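Long-range contacts in mitochondrial dynamics protein MID49 (Mus musculus, PDB 4WOY), which recruits the dynamin-related GTPase Drp1 to the mitochondrial outer membrane, regulates its GTPase activity and is required for mitochondrial fission: residues A177-V182 against L191-P196; P95-V100 against L204-L209; R229-L234 against E270-R275. The protein carries 1 engineered substitution. All coordinates share one frame; numbering follows the deposited sequence.

In the fold
Interactions 1 and 2 belong to one mixed sheet in the nucleotidyltransferase-like part of this probably cytosolic domain. Their centres are about 9 Å apart. Strand 191-193 belongs to interaction 1 and strand 205-208 to interaction 2, and the two strands are neighbours. Probable hydrogen bonds join L193 N to L206 O and L191 O to D208 N. The ring of W205 packs on the backbone of L193 and A194. Along the chain, interaction 1 is nested inside the loop that interaction 2 closes. Interaction 3 follows both in sequence and lies in the helical part. Its centre is about 30 Å from that of interaction 1 and about 31 Å from that of interaction 2.

Interaction 1: residues A177-V182 against L191-P196; sequences AVLMVV and LLLAWP
V182 and L192 form a hydrogen-bonded antiparallel pair. V182 N donates to L192 O at 3.0 Å, and L192 N donates to V182 O at 2.9 Å. A third backbone bond, A194 N to M180 O, is nearly straight at 171°. V181 and L193 are the non-hydrogen-bonded pair between these bonds, where V181 CA makes a CA-H...O contact with L192 O at 3.2 Å. Water 1 bridges the two segments beside A194, the centre of an inverse gamma turn. It accepts from M180 N and donates to V178 O and A194 O.

The strands are the two arms of a beta hairpin in the mixed sheet of the nucleotidyltransferase-like fold.

W195 and L179 make a CH-pi contact. L179 CD2 lies over one face of the indole, 3.7 Å from the centroid of the six-membered ring.

The other contacts are apolar. V181 and L193 lie side by side and point the same way, with V181 CG1 3.5 Å from L193 CD2. V182 CG2 meets L192 CB at 3.5 Å. M180 bends at chi3 (-60°), which puts CE 4.0 Å from A194 CB.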
ATOM      1  N   ALA A 177       4.187  -0.249  -8.079  1.00 47.94           N
ATOM      2  CA  ALA A 177       4.127  -1.584  -7.484  1.00 43.70           C
ATOM      3  C   ALA A 177       3.113  -2.394  -8.264  1.00 42.86           C
ATOM      4  O   ALA A 177       1.912  -2.088  -8.243  1.00 42.03           O
ATOM      5  CB  ALA A 177       3.766  -1.526  -6.001  1.00 37.03           C
ATOM      6  N   VAL A 178       3.583  -3.410  -8.982  1.00 46.33           N
ATOM      7  CA  VAL A 178       2.673  -4.245  -9.752  1.00 46.61           C
ATOM      8  C   VAL A 178       2.051  -5.259  -8.813  1.00 43.15           C
ATOM      9  O   VAL A 178       2.750  -6.123  -8.276  1.00 44.62           O
ATOM     10  CB  VAL A 178       3.371  -4.967 -10.892  1.00 53.78           C
ATOM     11  CG1 VAL A 178       2.358  -5.747 -11.693  1.00 51.71           C
ATOM     12  CG2 VAL A 178       4.114  -3.973 -11.770  1.00 57.45           C
ATOM     13  N   LEU A 179       0.740  -5.129  -8.595  1.00 33.65           N
ATOM     14  CA  LEU A 179       0.055  -5.947  -7.605  1.00 35.04           C
ATOM     15  C   LEU A 179      -0.998  -6.845  -8.213  1.00 32.23           C
ATOM     16  O   LEU A 179      -2.050  -6.365  -8.654  1.00 40.12           O
ATOM     17  CB  LEU A 179      -0.594  -5.062  -6.548  1.00 32.72           C
ATOM     18  CG  LEU A 179       0.334  -4.108  -5.807  1.00 38.44           C
ATOM     19  CD1 LEU A 179      -0.498  -3.036  -5.113  1.00 31.06           C
ATOM     20  CD2 LEU A 179       1.212  -4.866  -4.791  1.00 35.40           C
ATOM     21  N   MET A 180      -0.733  -8.152  -8.215  1.00 31.46           N
ATOM     22  CA  MET A 180      -1.778  -9.120  -8.606  1.00 36.07           C
ATOM     23  C   MET A 180      -2.729  -9.305  -7.423  1.00 29.48           C
ATOM     24  O   MET A 180      -2.293  -9.608  -6.315  1.00 26.98           O
ATOM     25  CB  MET A 180      -1.182 -10.466  -9.041  1.00 34.75           C
ATOM     26  CG  MET A 180      -0.534 -10.442 -10.442  1.00 36.74           C
ATOM     27  SD  MET A 180       0.363 -11.944 -10.869  1.00 49.59           S
ATOM     28  CE  MET A 180       1.604 -12.027  -9.579  1.00 33.08           C
ATOM     29  N   VAL A 181      -4.017  -9.085  -7.638  1.00 36.33           N
ATOM     30  CA  VAL A 181      -4.932  -9.016  -6.516  1.00 32.60           C
ATOM     31  C   VAL A 181      -6.173  -9.876  -6.716  1.00 35.28           C
ATOM     32  O   VAL A 181      -6.581 -10.138  -7.860  1.00 34.85           O
ATOM     33  CB  VAL A 181      -5.334  -7.550  -6.232  1.00 33.94           C
ATOM     34  CG1 VAL A 181      -4.085  -6.691  -5.980  1.00 26.97           C
ATOM     35  CG2 VAL A 181      -6.137  -6.963  -7.385  1.00 34.41           C
ATOM     36  N   VAL A 182      -6.725 -10.368  -5.597  1.00 36.30           N
ATOM     37  CA  VAL A 182      -8.043 -11.030  -5.583  1.00 38.46           C
ATOM     38  C   VAL A 182      -8.943 -10.274  -4.568  1.00 36.99           C
ATOM     39  O   VAL A 182      -8.414  -9.639  -3.625  1.00 32.80           O
ATOM     40  CB  VAL A 182      -7.940 -12.551  -5.233  1.00 47.24           C
ATOM     41  CG1 VAL A 182      -6.939 -13.263  -6.132  1.00 39.68           C
ATOM     42  CG2 VAL A 182      -7.546 -12.751  -3.825  1.00 48.81           C
ATOM     43  N   LEU A 191      -8.454  -6.233  -0.283  1.00 36.24           N
ATOM     44  CA  LEU A 191      -7.869  -7.120  -1.284  1.00 31.46           C
ATOM     45  C   LEU A 191      -6.901  -8.100  -0.650  1.00 35.99           C
ATOM     46  O   LEU A 191      -6.482  -7.929   0.498  1.00 35.35           O
ATOM     47  CB  LEU A 191      -7.135  -6.320  -2.378  1.00 30.33           C
ATOM     48  CG  LEU A 191      -8.021  -5.359  -3.202  1.00 42.19           C
ATOM     49  CD1 LEU A 191      -7.190  -4.433  -4.110  1.00 38.14           C
ATOM     50  CD2 LEU A 191      -9.075  -6.122  -4.026  1.00 33.51           C
ATOM     51  N   LEU A 192      -6.571  -9.137  -1.411  1.00 36.96           N
ATOM     52  CA  LEU A 192      -5.419  -9.961  -1.113  1.00 36.98           C
ATOM     53  C   LEU A 192      -4.413  -9.715  -2.216  1.00 35.74           C
ATOM     54  O   LEU A 192      -4.785  -9.722  -3.403  1.00 27.45           O
ATOM     55  CB  LEU A 192      -5.796 -11.439  -1.058  1.00 35.65           C
ATOM     56  CG  LEU A 192      -6.984 -11.778  -0.168  1.00 39.77           C
ATOM     57  CD1 LEU A 192      -7.318 -13.261  -0.282  1.00 35.79           C
ATOM     58  CD2 LEU A 192      -6.687 -11.355   1.238  1.00 33.22           C
ATOM     59  N   LEU A 193      -3.152  -9.506  -1.846  1.00 35.99           N
ATOM     60  CA  LEU A 193      -2.111  -9.273  -2.832  1.00 32.02           C
ATOM     61  C   LEU A 193      -1.175 -10.455  -2.930  1.00 29.32           C
ATOM     62  O   LEU A 193      -0.835 -11.069  -1.923  1.00 32.58           O
ATOM     63  CB  LEU A 193      -1.284  -8.037  -2.483  1.00 40.15           C
ATOM     64  CG  LEU A 193      -1.876  -6.761  -1.890  1.00 46.82           C
ATOM     65  CD1 LEU A 193      -0.787  -6.010  -1.172  1.00 44.26           C
ATOM     66  CD2 LEU A 193      -2.429  -5.898  -2.983  1.00 50.79           C
ATOM     67  N   ALA A 194      -0.727 -10.746  -4.135  1.00 40.96           N
ATOM     68  CA  ALA A 194       0.387 -11.633  -4.320  1.00 41.79           C
ATOM     69  C   ALA A 194       1.667 -10.850  -4.017  1.00 44.53           C
ATOM     70  O   ALA A 194       2.294 -10.296  -4.915  1.00 51.37           O
ATOM     71  CB  ALA A 194       0.407 -12.172  -5.751  1.00 42.47           C
ATOM     72  N   TRP A 195       2.083 -10.817  -2.765  1.00 46.39           N
ATOM     73  CA  TRP A 195       3.235 -10.014  -2.407  1.00 53.64           C
ATOM     74  C   TRP A 195       4.168 -10.886  -1.638  1.00 59.49           C
ATOM     75  O   TRP A 195       3.737 -11.825  -0.987  1.00 56.51           O
ATOM     76  CB  TRP A 195       2.840  -8.781  -1.592  1.00 60.13           C
ATOM     77  CG  TRP A 195       3.700  -7.532  -1.843  1.00 67.90           C
ATOM     78  CD1 TRP A 195       4.281  -6.742  -0.896  1.00 67.85           C
ATOM     79  CD2 TRP A 195       4.073  -6.966  -3.122  1.00 72.96           C
ATOM     80  NE1 TRP A 195       4.964  -5.708  -1.493  1.00 72.19           N
ATOM     81  CE2 TRP A 195       4.863  -5.826  -2.857  1.00 71.66           C
ATOM     82  CE3 TRP A 195       3.816  -7.315  -4.462  1.00 73.57           C
ATOM     83  CZ2 TRP A 195       5.395  -5.019  -3.884  1.00 65.67           C
ATOM     84  CZ3 TRP A 195       4.344  -6.511  -5.485  1.00 66.75           C
ATOM     85  CH2 TRP A 195       5.125  -5.380  -5.185  1.00 66.85           C
ATOM     86  N   PRO A 196       5.470 -10.627  -1.775  1.00 74.65           N
ATOM     87  CA  PRO A 196       6.376 -11.447  -0.999  1.00 83.24           C
ATOM     88  C   PRO A 196       6.350 -11.096   0.457  1.00 94.86           C
ATOM     89  O   PRO A 196       6.132  -9.966   0.899  1.00112.15           O
ATOM     90  CB  PRO A 196       7.746 -11.119  -1.597  1.00 82.39           C
ATOM     91  CG  PRO A 196       7.597  -9.721  -2.051  1.00 76.70           C
ATOM     92  CD  PRO A 196       6.205  -9.655  -2.606  1.00 76.67           C
TER
HETATM   93  O   HOH W   1       1.842  -8.712  -7.017  1.00 35.09           O

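Interaction 2: residues P95-V100 against L204-L209; sequences PRCWAV and LWLQDL
W98 and W205 are the hydrogen-bonded pair of two antiparallel strands. W205 N donates to W98 O at 2.8 Å. The return bond, W98 N to W205 O, is less straight at 151°. C97 and L206 form the adjacent non-hydrogen-bonded pair.

The tight part lies around W205 and L204. V100 CG2 sits over one face of the W205 indole, 3.8 Å from the centroid of the five-membered ring. V100 CG2 is anti to its own carbonyl carbon, beside the backbone N. W98 O lies at the edge of the same indole, near its plane. W205 is buried, and its NE1 is hydrogen-bonded to L124 O. L204 reaches across with CD2 3.5 Å from A99 CB, and its CB is 3.8 Å from C97 CB.

The other end is looser and partly exposed. Q207 N still bonds to R96 O at 3.0 Å, and water 2 donates to both R96 O and Q207 O. The side chains of W98 and Q207 are only loosely apposed, with ring and amide planes 37° apart. The amide oxygen of Q207 is hydrogen-bonded to N297. L206 CD1 approaches R96 O at 3.7 Å, but the end of the R96 side chain leads away.

This is antiparallel strand pairing between sequence-distant strands of the mixed sheet in a nucleotidyltransferase-like domain.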
ATOM      1  N   PRO A  95      -1.952 -13.721  10.924  1.00 38.50           N
ATOM      2  CA  PRO A  95      -3.111 -12.850  10.691  1.00 44.32           C
ATOM      3  C   PRO A  95      -2.919 -11.871   9.508  1.00 36.73           C
ATOM      4  O   PRO A  95      -3.908 -11.456   8.921  1.00 37.23           O
ATOM      5  CB  PRO A  95      -3.266 -12.119  12.029  1.00 40.97           C
ATOM      6  CG  PRO A  95      -1.909 -12.209  12.670  1.00 41.76           C
ATOM      7  CD  PRO A  95      -1.346 -13.507  12.250  1.00 40.77           C
ATOM      8  N   ARG A  96      -1.687 -11.560   9.116  1.00 43.22           N
ATOM      9  CA  ARG A  96      -1.460 -10.658   7.974  1.00 45.63           C
ATOM     10  C   ARG A  96      -1.788 -11.298   6.632  1.00 51.26           C
ATOM     11  O   ARG A  96      -1.846 -10.594   5.619  1.00 48.03           O
ATOM     12  CB  ARG A  96      -0.002 -10.179   7.926  1.00 40.88           C
ATOM     13  CG  ARG A  96       0.419  -9.259   9.049  1.00 50.52           C
ATOM     14  CD  ARG A  96       1.919  -9.041   8.993  1.00 64.91           C
ATOM     15  NE  ARG A  96       2.494  -8.721  10.301  1.00 86.02           N
ATOM     16  CZ  ARG A  96       2.960  -7.521  10.659  1.00 98.56           C
ATOM     17  NH1 ARG A  96       2.927  -6.497   9.808  1.00 93.92           N
ATOM     18  NH2 ARG A  96       3.465  -7.345  11.876  1.00104.63           N
ATOM     19  N   CYS A  97      -1.997 -12.616   6.613  1.00 55.78           N
ATOM     20  CA  CYS A  97      -2.136 -13.345   5.341  1.00 46.91           C
ATOM     21  C   CYS A  97      -3.443 -14.101   5.180  1.00 36.60           C
ATOM     22  O   CYS A  97      -4.231 -14.236   6.098  1.00 48.63           O
ATOM     23  CB  CYS A  97      -0.993 -14.349   5.152  1.00 41.11           C
ATOM     24  SG  CYS A  97       0.648 -13.650   5.162  1.00 41.62           S
ATOM     25  N   TRP A  98      -3.656 -14.602   3.977  1.00 42.29           N
ATOM     26  CA  TRP A  98      -4.859 -15.355   3.641  1.00 43.46           C
ATOM     27  C   TRP A  98      -4.521 -16.437   2.611  1.00 38.23           C
ATOM     28  O   TRP A  98      -3.636 -16.231   1.758  1.00 34.50           O
ATOM     29  CB  TRP A  98      -5.953 -14.410   3.102  1.00 39.50           C
ATOM     30  CG  TRP A  98      -6.755 -13.699   4.164  1.00 47.19           C
ATOM     31  CD1 TRP A  98      -6.335 -12.702   5.020  1.00 49.47           C
ATOM     32  CD2 TRP A  98      -8.130 -13.934   4.479  1.00 47.68           C
ATOM     33  NE1 TRP A  98      -7.364 -12.317   5.846  1.00 57.35           N
ATOM     34  CE2 TRP A  98      -8.478 -13.053   5.530  1.00 52.21           C
ATOM     35  CE3 TRP A  98      -9.096 -14.801   3.975  1.00 50.64           C
ATOM     36  CZ2 TRP A  98      -9.747 -13.017   6.075  1.00 60.35           C
ATOM     37  CZ3 TRP A  98     -10.374 -14.760   4.519  1.00 66.77           C
ATOM     38  CH2 TRP A  98     -10.686 -13.871   5.554  1.00 73.02           C
ATOM     39  N   ALA A  99      -5.202 -17.583   2.687  1.00 36.00           N
ATOM     40  CA  ALA A  99      -5.013 -18.628   1.672  1.00 38.12           C
ATOM     41  C   ALA A  99      -6.191 -18.621   0.712  1.00 32.89           C
ATOM     42  O   ALA A  99      -7.298 -18.214   1.057  1.00 31.47           O
ATOM     43  CB  ALA A  99      -4.836 -19.999   2.287  1.00 30.21           C
ATOM     44  N   VAL A 100      -5.918 -19.036  -0.510  1.00 39.14           N
ATOM     45  CA  VAL A 100      -6.927 -19.135  -1.540  1.00 32.87           C
ATOM     46  C   VAL A 100      -7.027 -20.629  -1.899  1.00 37.70           C
ATOM     47  O   VAL A 100      -6.113 -21.204  -2.502  1.00 39.71           O
ATOM     48  CB  VAL A 100      -6.579 -18.237  -2.786  1.00 40.33           C
ATOM     49  CG1 VAL A 100      -7.650 -18.326  -3.835  1.00 37.33           C
ATOM     50  CG2 VAL A 100      -6.382 -16.783  -2.377  1.00 32.17           C
ATOM     51  N   LEU A 204       0.862 -18.146   0.699  1.00 39.77           N
ATOM     52  CA  LEU A 204      -0.200 -17.267   1.173  1.00 43.34           C
ATOM     53  C   LEU A 204      -0.183 -15.879   0.513  1.00 43.96           C
ATOM     54  O   LEU A 204       0.867 -15.387   0.092  1.00 40.14           O
ATOM     55  CB  LEU A 204      -0.134 -17.111   2.691  1.00 39.46           C
ATOM     56  CG  LEU A 204      -0.284 -18.432   3.454  1.00 39.80           C
ATOM     57  CD1 LEU A 204      -0.207 -18.207   4.937  1.00 41.24           C
ATOM     58  CD2 LEU A 204      -1.575 -19.140   3.101  1.00 38.10           C
ATOM     59  N   TRP A 205      -1.367 -15.280   0.431  1.00 38.62           N
ATOM     60  CA  TRP A 205      -1.579 -13.926  -0.078  1.00 37.77           C
ATOM     61  C   TRP A 205      -1.500 -12.918   1.067  1.00 42.88           C
ATOM     62  O   TRP A 205      -1.730 -13.276   2.220  1.00 42.16           O
ATOM     63  CB  TRP A 205      -2.944 -13.833  -0.773  1.00 36.68           C
ATOM     64  CG  TRP A 205      -2.967 -14.673  -1.983  1.00 36.48           C
ATOM     65  CD1 TRP A 205      -2.850 -16.033  -2.044  1.00 36.08           C
ATOM     66  CD2 TRP A 205      -3.054 -14.218  -3.331  1.00 37.00           C
ATOM     67  NE1 TRP A 205      -2.858 -16.451  -3.349  1.00 36.25           N
ATOM     68  CE2 TRP A 205      -2.988 -15.361  -4.158  1.00 36.94           C
ATOM     69  CE3 TRP A 205      -3.190 -12.956  -3.917  1.00 37.78           C
ATOM     70  CZ2 TRP A 205      -3.055 -15.275  -5.536  1.00 37.77           C
ATOM     71  CZ3 TRP A 205      -3.252 -12.874  -5.278  1.00 38.66           C
ATOM     72  CH2 TRP A 205      -3.188 -14.027  -6.081  1.00 38.73           C
ATOM     73  N   LEU A 206      -1.166 -11.668   0.760  1.00 38.97           N
ATOM     74  CA  LEU A 206      -1.086 -10.657   1.792  1.00 39.66           C
ATOM     75  C   LEU A 206      -2.389  -9.822   1.820  1.00 38.90           C
ATOM     76  O   LEU A 206      -2.911  -9.383   0.786  1.00 38.57           O
ATOM     77  CB  LEU A 206       0.129  -9.777   1.542  1.00 41.21           C
ATOM     78  CG  LEU A 206       0.492  -8.735   2.582  1.00 42.27           C
ATOM     79  CD1 LEU A 206       1.126  -9.454   3.763  1.00 43.32           C
ATOM     80  CD2 LEU A 206       1.434  -7.746   1.988  1.00 43.68           C
ATOM     81  N   GLN A 207      -2.933  -9.609   3.004  1.00 39.00           N
ATOM     82  CA  GLN A 207      -4.134  -8.801   3.102  1.00 38.68           C
ATOM     83  C   GLN A 207      -3.791  -7.348   2.843  1.00 44.99           C
ATOM     84  O   GLN A 207      -2.839  -6.807   3.402  1.00 40.42           O
ATOM     85  CB  GLN A 207      -4.783  -8.922   4.473  1.00 43.98           C
ATOM     86  CG  GLN A 207      -6.019  -8.059   4.613  1.00 39.10           C
ATOM     87  CD  GLN A 207      -6.611  -8.108   6.006  1.00 40.07           C
ATOM     88  OE1 GLN A 207      -5.933  -7.813   6.999  1.00 45.23           O
ATOM     89  NE2 GLN A 207      -7.874  -8.508   6.094  1.00 40.04           N
ATOM     90  N   ASP A 208      -4.604  -6.713   2.017  1.00 49.48           N
ATOM     91  CA  ASP A 208      -4.445  -5.306   1.747  1.00 39.91           C
ATOM     92  C   ASP A 208      -5.682  -4.544   2.203  1.00 40.05           C
ATOM     93  O   ASP A 208      -6.739  -4.656   1.593  1.00 39.78           O
ATOM     94  CB  ASP A 208      -4.210  -5.082   0.263  1.00 44.88           C
ATOM     95  CG  ASP A 208      -4.191  -3.604  -0.097  1.00 46.98           C
ATOM     96  OD1 ASP A 208      -3.626  -2.828   0.700  1.00 49.70           O
ATOM     97  OD2 ASP A 208      -4.757  -3.229  -1.150  1.00 46.48           O
ATOM     98  N   LEU A 209      -5.539  -3.785   3.288  1.00 40.80           N
ATOM     99  CA  LEU A 209      -6.647  -2.997   3.829  1.00 41.30           C
ATOM    100  C   LEU A 209      -6.684  -1.565   3.286  1.00 47.20           C
ATOM    101  O   LEU A 209      -7.557  -0.777   3.671  1.00 42.81           O
ATOM    102  CB  LEU A 209      -6.605  -2.962   5.357  1.00 42.03           C
ATOM    103  CG  LEU A 209      -6.829  -4.330   6.018  1.00 44.37           C
ATOM    104  CD1 LEU A 209      -6.761  -4.275   7.557  1.00 43.02           C
ATOM    105  CD2 LEU A 209      -8.144  -4.964   5.534  1.00 43.52           C
TER
HETATM  106  O   HOH W   2      -1.267  -7.622   5.908  1.00 45.75           O

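Interaction 3: residues R229-L234 against E270-R275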
ATOM      1  N   ARG A 229      -7.134  13.063   6.566  1.00 36.06           N
ATOM      2  CA  ARG A 229      -6.276  12.604   5.470  1.00 45.36           C
ATOM      3  C   ARG A 229      -5.102  13.540   5.278  1.00 41.78           C
ATOM      4  O   ARG A 229      -4.002  13.127   4.911  1.00 34.13           O
ATOM      5  CB  ARG A 229      -7.047  12.495   4.152  1.00 42.55           C
ATOM      6  CG  ARG A 229      -7.960  11.297   4.018  1.00 43.78           C
ATOM      7  CD  ARG A 229      -8.873  11.498   2.829  1.00 50.86           C
ATOM      8  NE  ARG A 229      -9.517  12.814   2.919  1.00 65.37           N
ATOM      9  CZ  ARG A 229     -10.055  13.478   1.896  1.00 65.29           C
ATOM     10  NH1 ARG A 229     -10.038  12.970   0.667  1.00 70.80           N
ATOM     11  NH2 ARG A 229     -10.608  14.658   2.107  1.00 52.66           N
ATOM     12  N   ARG A 230      -5.345  14.815   5.523  1.00 41.15           N
ATOM     13  CA  ARG A 230      -4.282  15.794   5.479  1.00 40.34           C
ATOM     14  C   ARG A 230      -3.235  15.489   6.575  1.00 39.58           C
ATOM     15  O   ARG A 230      -2.024  15.592   6.339  1.00 44.68           O
ATOM     16  CB  ARG A 230      -4.891  17.189   5.621  1.00 45.63           C
ATOM     17  CG  ARG A 230      -3.907  18.301   5.703  1.00 44.64           C
ATOM     18  CD  ARG A 230      -4.503  19.578   5.132  1.00 46.39           C
ATOM     19  NE  ARG A 230      -3.800  20.731   5.669  1.00 52.57           N
ATOM     20  CZ  ARG A 230      -4.369  21.901   5.893  1.00 52.44           C
ATOM     21  NH1 ARG A 230      -5.655  22.072   5.608  1.00 53.72           N
ATOM     22  NH2 ARG A 230      -3.646  22.891   6.401  1.00 49.18           N
ATOM     23  N   LEU A 231      -3.708  15.095   7.758  1.00 42.22           N
ATOM     24  CA  LEU A 231      -2.826  14.730   8.865  1.00 43.95           C
ATOM     25  C   LEU A 231      -2.016  13.469   8.561  1.00 37.79           C
ATOM     26  O   LEU A 231      -0.855  13.350   8.958  1.00 41.95           O
ATOM     27  CB  LEU A 231      -3.625  14.539  10.166  1.00 45.68           C
ATOM     28  CG  LEU A 231      -2.773  14.003  11.332  1.00 42.71           C
ATOM     29  CD1 LEU A 231      -1.725  15.015  11.741  1.00 38.12           C
ATOM     30  CD2 LEU A 231      -3.611  13.598  12.543  1.00 45.08           C
ATOM     31  N   LEU A 232      -2.633  12.510   7.885  1.00 34.71           N
ATOM     32  CA  LEU A 232      -1.900  11.294   7.557  1.00 46.18           C
ATOM     33  C   LEU A 232      -0.703  11.648   6.645  1.00 45.48           C
ATOM     34  O   LEU A 232       0.403  11.124   6.830  1.00 38.46           O
ATOM     35  CB  LEU A 232      -2.823  10.240   6.914  1.00 36.28           C
ATOM     36  CG  LEU A 232      -2.168   9.017   6.273  1.00 38.74           C
ATOM     37  CD1 LEU A 232      -1.333   8.213   7.283  1.00 37.01           C
ATOM     38  CD2 LEU A 232      -3.249   8.160   5.648  1.00 33.02           C
ATOM     39  N   LEU A 233      -0.920  12.560   5.697  1.00 52.01           N
ATOM     40  CA  LEU A 233       0.149  12.971   4.774  1.00 49.99           C
ATOM     41  C   LEU A 233       1.285  13.699   5.495  1.00 38.31           C
ATOM     42  O   LEU A 233       2.451  13.484   5.186  1.00 45.08           O
ATOM     43  CB  LEU A 233      -0.415  13.845   3.660  1.00 38.87           C
ATOM     44  CG  LEU A 233      -1.077  12.979   2.596  1.00 45.24           C
ATOM     45  CD1 LEU A 233      -1.937  13.821   1.643  1.00 46.71           C
ATOM     46  CD2 LEU A 233      -0.029  12.190   1.837  1.00 43.73           C
ATOM     47  N   LEU A 234       0.927  14.531   6.469  1.00 35.10           N
ATOM     48  CA  LEU A 234       1.906  15.174   7.347  1.00 45.33           C
ATOM     49  C   LEU A 234       2.773  14.166   8.094  1.00 46.78           C
ATOM     50  O   LEU A 234       4.010  14.264   8.103  1.00 48.79           O
ATOM     51  CB  LEU A 234       1.210  16.049   8.380  1.00 44.19           C
ATOM     52  CG  LEU A 234       1.032  17.482   7.947  1.00 58.79           C
ATOM     53  CD1 LEU A 234       0.152  18.160   8.954  1.00 64.94           C
ATOM     54  CD2 LEU A 234       2.404  18.141   7.839  1.00 59.60           C
ATOM     55  N   GLU A 270      -7.679  24.370  12.056  1.00 51.56           N
ATOM     56  CA  GLU A 270      -7.358  25.103  13.262  1.00 60.41           C
ATOM     57  C   GLU A 270      -6.807  24.166  14.337  1.00 59.72           C
ATOM     58  O   GLU A 270      -5.904  24.540  15.101  1.00 54.15           O
ATOM     59  CB  GLU A 270      -8.605  25.834  13.755  1.00 57.64           C
ATOM     60  CG  GLU A 270      -8.412  26.625  15.023  1.00 67.23           C
ATOM     61  CD  GLU A 270      -9.659  27.379  15.427  1.00 76.24           C
ATOM     62  OE1 GLU A 270      -9.675  27.913  16.551  1.00 84.39           O
ATOM     63  OE2 GLU A 270     -10.621  27.443  14.626  1.00 76.81           O
ATOM     64  N   ALA A 271      -7.347  22.947  14.372  1.00 57.61           N
ATOM     65  CA  ALA A 271      -6.969  21.946  15.375  1.00 58.65           C
ATOM     66  C   ALA A 271      -5.964  20.943  14.843  1.00 52.91           C
ATOM     67  O   ALA A 271      -5.651  19.970  15.517  1.00 54.89           O
ATOM     68  CB  ALA A 271      -8.214  21.205  15.883  1.00 56.80           C
ATOM     69  N   LEU A 272      -5.456  21.176  13.637  1.00 52.06           N
ATOM     70  CA  LEU A 272      -4.535  20.235  13.012  1.00 46.10           C
ATOM     71  C   LEU A 272      -3.266  20.039  13.836  1.00 49.77           C
ATOM     72  O   LEU A 272      -2.745  18.933  13.936  1.00 52.82           O
ATOM     73  CB  LEU A 272      -4.170  20.709  11.615  1.00 41.09           C
ATOM     74  CG  LEU A 272      -3.506  19.687  10.695  1.00 44.71           C
ATOM     75  CD1 LEU A 272      -4.156  18.329  10.785  1.00 46.33           C
ATOM     76  CD2 LEU A 272      -3.527  20.200   9.261  1.00 46.52           C
ATOM     77  N   GLY A 273      -2.782  21.125  14.427  1.00 47.64           N
ATOM     78  CA  GLY A 273      -1.597  21.068  15.258  1.00 46.38           C
ATOM     79  C   GLY A 273      -1.786  20.188  16.479  1.00 52.40           C
ATOM     80  O   GLY A 273      -0.899  19.417  16.838  1.00 53.98           O
ATOM     81  N   GLU A 274      -2.955  20.293  17.100  1.00 55.79           N
ATOM     82  CA  GLU A 274      -3.304  19.471  18.250  1.00 59.52           C
ATOM     83  C   GLU A 274      -3.516  18.003  17.874  1.00 57.95           C
ATOM     84  O   GLU A 274      -3.074  17.111  18.598  1.00 66.04           O
ATOM     85  CB  GLU A 274      -4.563  20.009  18.913  1.00 67.14           C
ATOM     86  CG  GLU A 274      -4.324  20.911  20.091  1.00 80.68           C
ATOM     87  CD  GLU A 274      -5.571  21.668  20.454  1.00 95.05           C
ATOM     88  OE1 GLU A 274      -6.669  21.082  20.319  1.00 94.90           O
ATOM     89  OE2 GLU A 274      -5.457  22.843  20.863  1.00105.67           O
ATOM     90  N   ARG A 275      -4.149  17.758  16.728  1.00 56.03           N
ATOM     91  CA  ARG A 275      -4.348  16.391  16.246  1.00 57.94           C
ATOM     92  C   ARG A 275      -3.019  15.725  15.957  1.00 49.32           C
ATOM     93  O   ARG A 275      -2.834  14.513  16.182  1.00 45.14           O
ATOM     94  CB  ARG A 275      -5.214  16.378  14.988  1.00 48.26           C
ATOM     95  CG  ARG A 275      -6.656  16.743  15.249  1.00 47.30           C
ATOM     96  CD  ARG A 275      -7.229  16.017  16.466  1.00 49.00           C
ATOM     97  NE  ARG A 275      -8.151  16.905  17.168  1.00 65.95           N
ATOM     98  CZ  ARG A 275      -7.953  17.412  18.380  1.00 67.54           C
ATOM     99  NH1 ARG A 275      -6.888  17.069  19.086  1.00 60.49           N
ATOM    100  NH2 ARG A 275      -8.855  18.231  18.904  1.00 79.13           N
TER
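Helix-helix packing in the helical part of the domain brings R230, L231 and L234 of helix 228-241 against L272, in the first turn of helix 272-288. L231 also meets R275, which lies about one turn further on. The contact is small and made largely by side chains.

L272 is the residue that reaches in. Its CG is anti to the backbone N (chi1 -165°), and its two methyls go to different partners. L272 CD1 packs on L231 CB at 3.9 Å. L272 CD2 lies over one face of the R230 guanidinium, 3.6 Å from R230 NE. The side chains of R230 and L272 cross at about a right angle. The group over that face of the arginine is thus a methyl, not a polar atom. The same CD2 also touches L234 CD1 at 4.2 Å, a more distant contact.

R230 is extended from CG to NE, and its charge is matched outside the two segments. NE forms a salt bridge with E10 of helix 2-14, and NH2 forms one with E269. These links probably help fix the plane on which L272 rests.

The side chains of L231 and R275 also cross at about a right angle, with L231 CD2 4.0 Å from R275 CB and 3.8 Å from R275 O. The R275 chain then bends at chi2 (-46°) and chi3, and its end leads away from L231. Its NE is hydrogen-bonded to A266 O.

A271 is the N-cap residue of helix 272-288, and R275 N bonds to A271 O at 2.9 Å. The contact thus packs a helix start against another helix. Helix 272-288 falls in the sequence range matched, in part, to the Mab-21 HhH/H2TH-like domain.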